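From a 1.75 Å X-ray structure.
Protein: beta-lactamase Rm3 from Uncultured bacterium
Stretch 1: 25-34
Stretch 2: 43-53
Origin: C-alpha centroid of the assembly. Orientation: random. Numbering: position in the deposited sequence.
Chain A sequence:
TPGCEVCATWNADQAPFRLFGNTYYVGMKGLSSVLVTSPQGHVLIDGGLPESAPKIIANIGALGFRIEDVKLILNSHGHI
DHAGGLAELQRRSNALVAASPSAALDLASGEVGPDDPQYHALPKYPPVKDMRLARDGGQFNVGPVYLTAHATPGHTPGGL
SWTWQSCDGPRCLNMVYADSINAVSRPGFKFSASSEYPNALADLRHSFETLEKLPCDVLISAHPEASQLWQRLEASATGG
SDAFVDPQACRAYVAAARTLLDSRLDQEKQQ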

ATOM      1  N   TYR A  25      -3.055   5.547 -10.969  1.00 18.56           N
ATOM      2  CA  TYR A  25      -3.925   5.034  -9.898  1.00 20.37           C
ATOM      3  C   TYR A  25      -5.018   4.120 -10.467  1.00 19.76           C
ATOM      4  O   TYR A  25      -5.744   4.516 -11.379  1.00 23.68           O
ATOM      5  CB  TYR A  25      -4.565   6.187  -9.135  1.00 18.03           C
ATOM      6  CG  TYR A  25      -5.287   5.750  -7.865  1.00 17.04           C
ATOM      7  CD1 TYR A  25      -4.588   5.556  -6.685  1.00 20.36           C
ATOM      8  CD2 TYR A  25      -6.654   5.522  -7.868  1.00 17.71           C
ATOM      9  CE1 TYR A  25      -5.239   5.159  -5.515  1.00 19.76           C
ATOM     10  CE2 TYR A  25      -7.328   5.126  -6.686  1.00 19.38           C
ATOM     11  CZ  TYR A  25      -6.605   4.943  -5.533  1.00 18.94           C
ATOM     12  OH  TYR A  25      -7.245   4.547  -4.383  1.00 17.70           O
ATOM     13  N   VAL A  26      -5.131   2.900  -9.942  1.00 18.68           N
ATOM     14  CA  VAL A  26      -6.135   1.952 -10.433  1.00 16.43           C
ATOM     15  C   VAL A  26      -6.947   1.336  -9.290  1.00 17.46           C
ATOM     16  O   VAL A  26      -7.600   0.299  -9.469  1.00 19.49           O
ATOM     17  CB  VAL A  26      -5.488   0.816 -11.264  1.00 20.44           C
ATOM     18  CG1 VAL A  26      -4.925   1.367 -12.563  1.00 19.94           C
ATOM     19  CG2 VAL A  26      -4.403   0.122 -10.470  1.00 19.56           C
ATOM     20  N   GLY A  27      -6.922   1.998  -8.135  1.00 18.80           N
ATOM     21  CA  GLY A  27      -7.593   1.508  -6.947  1.00 17.48           C
ATOM     22  C   GLY A  27      -9.037   1.970  -6.785  1.00 19.92           C
ATOM     23  O   GLY A  27      -9.739   2.268  -7.759  1.00 18.15           O
ATOM     24  N   MET A  28      -9.483   1.997  -5.528  1.00 20.37           N
ATOM     25  CA  MET A  28     -10.869   2.284  -5.165  1.00 16.90           C
ATOM     26  C   MET A  28     -10.924   3.556  -4.312  1.00 17.39           C
ATOM     27  O   MET A  28      -9.896   4.180  -4.054  1.00 18.55           O
ATOM     28  CB  MET A  28     -11.482   1.098  -4.397  1.00 19.34           C
ATOM     29  CG  MET A  28     -11.776  -0.152  -5.228  1.00 18.44           C
ATOM     30  SD  MET A  28     -10.338  -0.903  -6.041  1.00 21.42           S
ATOM     31  CE  MET A  28      -9.219  -1.145  -4.653  1.00 19.29           C
ATOM     32  N   LYS A  29     -12.110   3.934  -3.847  1.00 18.82           N
ATOM     33  CA  LYS A  29     -12.241   5.168  -3.084  1.00 17.23           C
ATOM     34  C   LYS A  29     -11.486   5.122  -1.743  1.00 18.51           C
ATOM     35  O   LYS A  29     -11.040   6.156  -1.245  1.00 17.02           O
ATOM     36  CB  LYS A  29     -13.711   5.489  -2.835  1.00 25.45           C
ATOM     37  CG  LYS A  29     -13.971   6.962  -2.595  1.00 28.53           C
ATOM     38  CD  LYS A  29     -13.721   7.774  -3.847  1.00 31.08           C
ATOM     39  CE  LYS A  29     -14.876   7.654  -4.839  1.00 32.67           C
ATOM     40  NZ  LYS A  29     -14.620   8.373  -6.113  1.00 32.35           N
ATOM     41  N   GLY A  30     -11.359   3.941  -1.154  1.00 18.42           N
ATOM     42  CA  GLY A  30     -10.760   3.851   0.174  1.00 17.81           C
ATOM     43  C   GLY A  30      -9.558   2.937   0.282  1.00 20.73           C
ATOM     44  O   GLY A  30      -9.022   2.759   1.383  1.00 18.72           O
ATOM     45  N   LEU A  31      -9.134   2.365  -0.850  1.00 17.90           N
ATOM     46  CA  LEU A  31      -8.012   1.417  -0.898  1.00 15.58           C
ATOM     47  C   LEU A  31      -7.183   1.644  -2.157  1.00 15.61           C
ATOM     48  O   LEU A  31      -7.720   1.567  -3.263  1.00 19.48           O
ATOM     49  CB  LEU A  31      -8.530  -0.021  -0.881  1.00 16.81           C
ATOM     50  CG  LEU A  31      -9.366  -0.438   0.331  1.00 17.32           C
ATOM     51  CD1 LEU A  31     -10.032  -1.778   0.057  1.00 17.78           C
ATOM     52  CD2 LEU A  31      -8.482  -0.503   1.566  1.00 20.37           C
ATOM     53  N   SER A  32      -5.877   1.878  -2.009  1.00 15.74           N
ATOM     54  CA  SER A  32      -5.062   2.221  -3.171  1.00 16.61           C
ATOM     55  C   SER A  32      -4.578   0.989  -3.918  1.00 16.70           C
ATOM     56  O   SER A  32      -4.391  -0.079  -3.343  1.00 19.15           O
ATOM     57  CB  SER A  32      -3.858   3.082  -2.767  1.00 19.08           C
ATOM     58  OG  SER A  32      -4.284   4.325  -2.219  1.00 19.63           O
ATOM     59  N   SER A  33      -4.435   1.155  -5.223  1.00 15.61           N
ATOM     60  CA  SER A  33      -3.707   0.223  -6.069  1.00 20.84           C
ATOM     61  C   SER A  33      -3.040   1.086  -7.126  1.00 20.51           C
ATOM     62  O   SER A  33      -3.655   2.027  -7.623  1.00 18.39           O
ATOM     63  CB  SER A  33      -4.631  -0.821  -6.700  1.00 20.56           C
ATOM     64  OG  SER A  33      -3.871  -1.737  -7.486  1.00 21.23           O
ATOM     65  N   VAL A  34      -1.781   0.803  -7.445  1.00 19.51           N
ATOM     66  CA  VAL A  34      -1.016   1.670  -8.331  1.00 22.49           C
ATOM     67  C   VAL A  34      -0.351   0.847  -9.440  1.00 18.90           C
ATOM     68  O   VAL A  34       0.241  -0.207  -9.176  1.00 20.32           O
ATOM     69  CB  VAL A  34       0.061   2.474  -7.535  1.00 20.72           C
ATOM     70  CG1 VAL A  34       1.055   3.170  -8.477  1.00 20.95           C
ATOM     71  CG2 VAL A  34      -0.612   3.502  -6.624  1.00 21.14           C
ATOM     72  N   VAL A  43       4.250  -3.072 -13.364  1.00 20.74           N
ATOM     73  CA  VAL A  43       4.255  -3.390 -11.940  1.00 15.96           C
ATOM     74  C   VAL A  43       2.937  -2.911 -11.351  1.00 21.55           C
ATOM     75  O   VAL A  43       2.469  -1.817 -11.675  1.00 21.25           O
ATOM     76  CB  VAL A  43       5.423  -2.732 -11.215  1.00 21.58           C
ATOM     77  CG1 VAL A  43       5.379  -3.067  -9.703  1.00 22.24           C
ATOM     78  CG2 VAL A  43       6.740  -3.195 -11.821  1.00 23.02           C
ATOM     79  N   LEU A  44       2.327  -3.753 -10.518  1.00 20.09           N
ATOM     80  CA  LEU A  44       1.078  -3.410  -9.849  1.00 17.71           C
ATOM     81  C   LEU A  44       1.313  -3.451  -8.359  1.00 20.88           C
ATOM     82  O   LEU A  44       1.913  -4.396  -7.863  1.00 21.93           O
ATOM     83  CB  LEU A  44      -0.043  -4.370 -10.250  1.00 22.26           C
ATOM     84  CG  LEU A  44      -1.425  -4.135  -9.653  1.00 22.03           C
ATOM     85  CD1 LEU A  44      -1.943  -2.771 -10.072  1.00 22.24           C
ATOM     86  CD2 LEU A  44      -2.384  -5.233 -10.089  1.00 24.68           C
ATOM     87  N   ILE A  45       0.882  -2.407  -7.662  1.00 20.44           N
ATOM     88  CA  ILE A  45       1.059  -2.333  -6.219  1.00 20.48           C
ATOM     89  C   ILE A  45      -0.277  -2.447  -5.508  1.00 21.49           C
ATOM     90  O   ILE A  45      -1.169  -1.618  -5.707  1.00 20.86           O
ATOM     91  CB  ILE A  45       1.761  -1.031  -5.800  1.00 18.98           C
ATOM     92  CG1 ILE A  45       3.052  -0.847  -6.603  1.00 20.83           C
ATOM     93  CG2 ILE A  45       2.084  -1.041  -4.305  1.00 18.27           C
ATOM     94  CD1 ILE A  45       3.827   0.387  -6.223  1.00 20.37           C
ATOM     95  N   ASP A  46      -0.376  -3.496  -4.688  1.00 18.55           N
ATOM     96  CA  ASP A  46      -1.518  -3.834  -3.832  1.00 19.90           C
ATOM     97  C   ASP A  46      -2.749  -4.309  -4.609  1.00 23.01           C
ATOM     98  O   ASP A  46      -2.912  -4.027  -5.807  1.00 20.94           O
ATOM     99  CB  ASP A  46      -1.871  -2.661  -2.925  1.00 21.07           C
ATOM    100  CG  ASP A  46      -1.219  -2.777  -1.553  1.00 24.56           C
ATOM    101  OD1 ASP A  46      -0.596  -3.831  -1.277  1.00 20.29           O
ATOM    102  OD2 ASP A  46      -1.355  -1.832  -0.746  1.00 23.48           O
ATOM    103  N   GLY A  47      -3.594  -5.066  -3.912  1.00 19.81           N
ATOM    104  CA  GLY A  47      -4.687  -5.786  -4.540  1.00 18.32           C
ATOM    105  C   GLY A  47      -6.059  -5.565  -3.920  1.00 18.40           C
ATOM    106  O   GLY A  47      -7.048  -6.161  -4.360  1.00 20.42           O
ATOM    107  N   GLY A  48      -6.130  -4.702  -2.912  1.00 19.02           N
ATOM    108  CA  GLY A  48      -7.405  -4.368  -2.285  1.00 16.29           C
ATOM    109  C   GLY A  48      -8.031  -5.565  -1.599  1.00 18.32           C
ATOM    110  O   GLY A  48      -7.338  -6.538  -1.293  1.00 19.11           O
ATOM    111  N   LEU A  49      -9.334  -5.469  -1.344  1.00 16.66           N
ATOM    112  CA  LEU A  49     -10.130  -6.574  -0.818  1.00 20.03           C
ATOM    113  C   LEU A  49     -10.298  -7.638  -1.896  1.00 15.86           C
ATOM    114  O   LEU A  49     -10.028  -7.367  -3.062  1.00 21.13           O
ATOM    115  CB  LEU A  49     -11.503  -6.069  -0.364  1.00 18.41           C
ATOM    116  CG  LEU A  49     -11.527  -5.140   0.845  1.00 16.71           C
ATOM    117  CD1 LEU A  49     -12.820  -4.304   0.849  1.00 19.13           C
ATOM    118  CD2 LEU A  49     -11.421  -5.929   2.161  1.00 17.51           C
ATOM    119  N   PRO A  50     -10.751  -8.845  -1.520  1.00 19.53           N
ATOM    120  CA  PRO A  50     -11.015  -9.849  -2.556  1.00 22.35           C
ATOM    121  C   PRO A  50     -11.937  -9.311  -3.633  1.00 22.47           C
ATOM    122  O   PRO A  50     -11.702  -9.579  -4.811  1.00 22.96           O
ATOM    123  CB  PRO A  50     -11.674 -10.988  -1.782  1.00 23.67           C
ATOM    124  CG  PRO A  50     -11.073 -10.868  -0.406  1.00 20.68           C
ATOM    125  CD  PRO A  50     -10.968  -9.390  -0.165  1.00 19.88           C
ATOM    126  N   GLU A  51     -12.949  -8.542  -3.235  1.00 21.16           N
ATOM    127  CA  GLU A  51     -13.884  -7.969  -4.193  1.00 23.76           C
ATOM    128  C   GLU A  51     -13.316  -6.725  -4.898  1.00 23.38           C
ATOM    129  O   GLU A  51     -13.990  -6.122  -5.748  1.00 22.76           O
ATOM    130  CB  GLU A  51     -15.223  -7.643  -3.504  1.00 22.97           C
ATOM    131  CG  GLU A  51     -15.134  -6.615  -2.376  1.00 23.88           C
ATOM    132  CD  GLU A  51     -14.929  -7.230  -0.992  1.00 24.00           C
ATOM    133  OE1 GLU A  51     -14.207  -8.247  -0.860  1.00 24.83           O
ATOM    134  OE2 GLU A  51     -15.494  -6.681  -0.022  1.00 26.63           O
ATOM    135  N   SER A  52     -12.081  -6.355  -4.578  1.00 20.91           N
ATOM    136  CA  SER A  52     -11.429  -5.257  -5.282  1.00 20.44           C
ATOM    137  C   SER A  52     -10.773  -5.701  -6.572  1.00 20.11           C
ATOM    138  O   SER A  52     -10.610  -4.894  -7.477  1.00 22.29           O
ATOM    139  CB  SER A  52     -10.370  -4.589  -4.413  1.00 21.53           C
ATOM    140  OG  SER A  52     -10.946  -4.026  -3.258  1.00 20.42           O
ATOM    141  N   ALA A  53     -10.385  -6.971  -6.653  1.00 20.19           N
ATOM    142  CA  ALA A  53      -9.625  -7.460  -7.799  1.00 22.73           C
ATOM    143  C   ALA A  53     -10.312  -7.199  -9.151  1.00 22.08           C
ATOM    144  O   ALA A  53      -9.662  -6.710 -10.073  1.00 23.81           O
ATOM    145  CB  ALA A  53      -9.317  -8.952  -7.632  1.00 24.74           C
TER
HETATM  146  O   HOH W   1      -4.792  -1.803  -1.135  1.00 21.18           O

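Two chain segments can be joined firmly at one end by backbone hydrogen bonds and held along the rest of their length mainly by side-chain contacts. Residues 25-34 and 43-53 of the beta-lactamase Rm3 illustrate the principle: they bury 443 Å² between them, yet share a single beta bridge.

Stretch 1 first folds upon itself. The N of Val-26 donates to the O of Ser-33 at 2.9 Å, and the N of Met-28 to the O of Leu-31, also at 2.9 Å, so the segment doubles back as a loop. The OH of Tyr-25, itself beyond reach of stretch 2, donates to the O of Met-28 at 2.7 Å and ties Tyr-25 to the loop. Val-26 makes the first contact across the interface, its CG2 lying 3.8 Å from CD1 of Leu-44, an apolar pairing of buried methyl groups. At Gly-27 the absence of a side chain matters locally, since a CB there would clash with the N of Ser-33.

Met-28 points toward stretch 2, and its CE comes to 3.6 Å from OG of Ser-52, a van der Waals contact. The same methyl lies 4.4 Å from CA of Gly-48, where a CB would approach it tightly and would clash with CB of Ser-52; the positive phi of Gly-48 also favours glycine. Leu-31 returns to stretch 2, placing CD1 3.8 Å from CG of Leu-49. The turn that presents Leu-49 is closed by its O, which accepts from the N of Ser-52 at 2.7 Å.

From Ser-32 onward the backbones draw together. The O of Ser-32 lies 3.6 Å from CB of Asp-46 and 2.8 Å from the O of water 1; the same water O lies 3.5 Å from OD2 of Asp-46, a weak contact at best. The OG of Ser-33 sits 3.2 Å from the O of Ile-45 and 3.0 Å from the O of Asp-46, two acceptors competing for one proton.

Val-34 completes the join. Its N donates to the O of Ile-45 at 3.0 Å, and its O accepts from the N of Ile-45 at 2.7 Å, the reciprocal pair of an antiparallel bridge. CA-H...O contacts flank these bonds, from CA of Ser-33 to the O of Ile-45 at 3.2 Å and from CA of Leu-44 to the O of Val-34 at 3.4 Å. The side chains of Val-34 and Ile-45 share one sheet face, their CB atoms 4.3 Å apart, so apolar packing reinforces the hydrogen bonds.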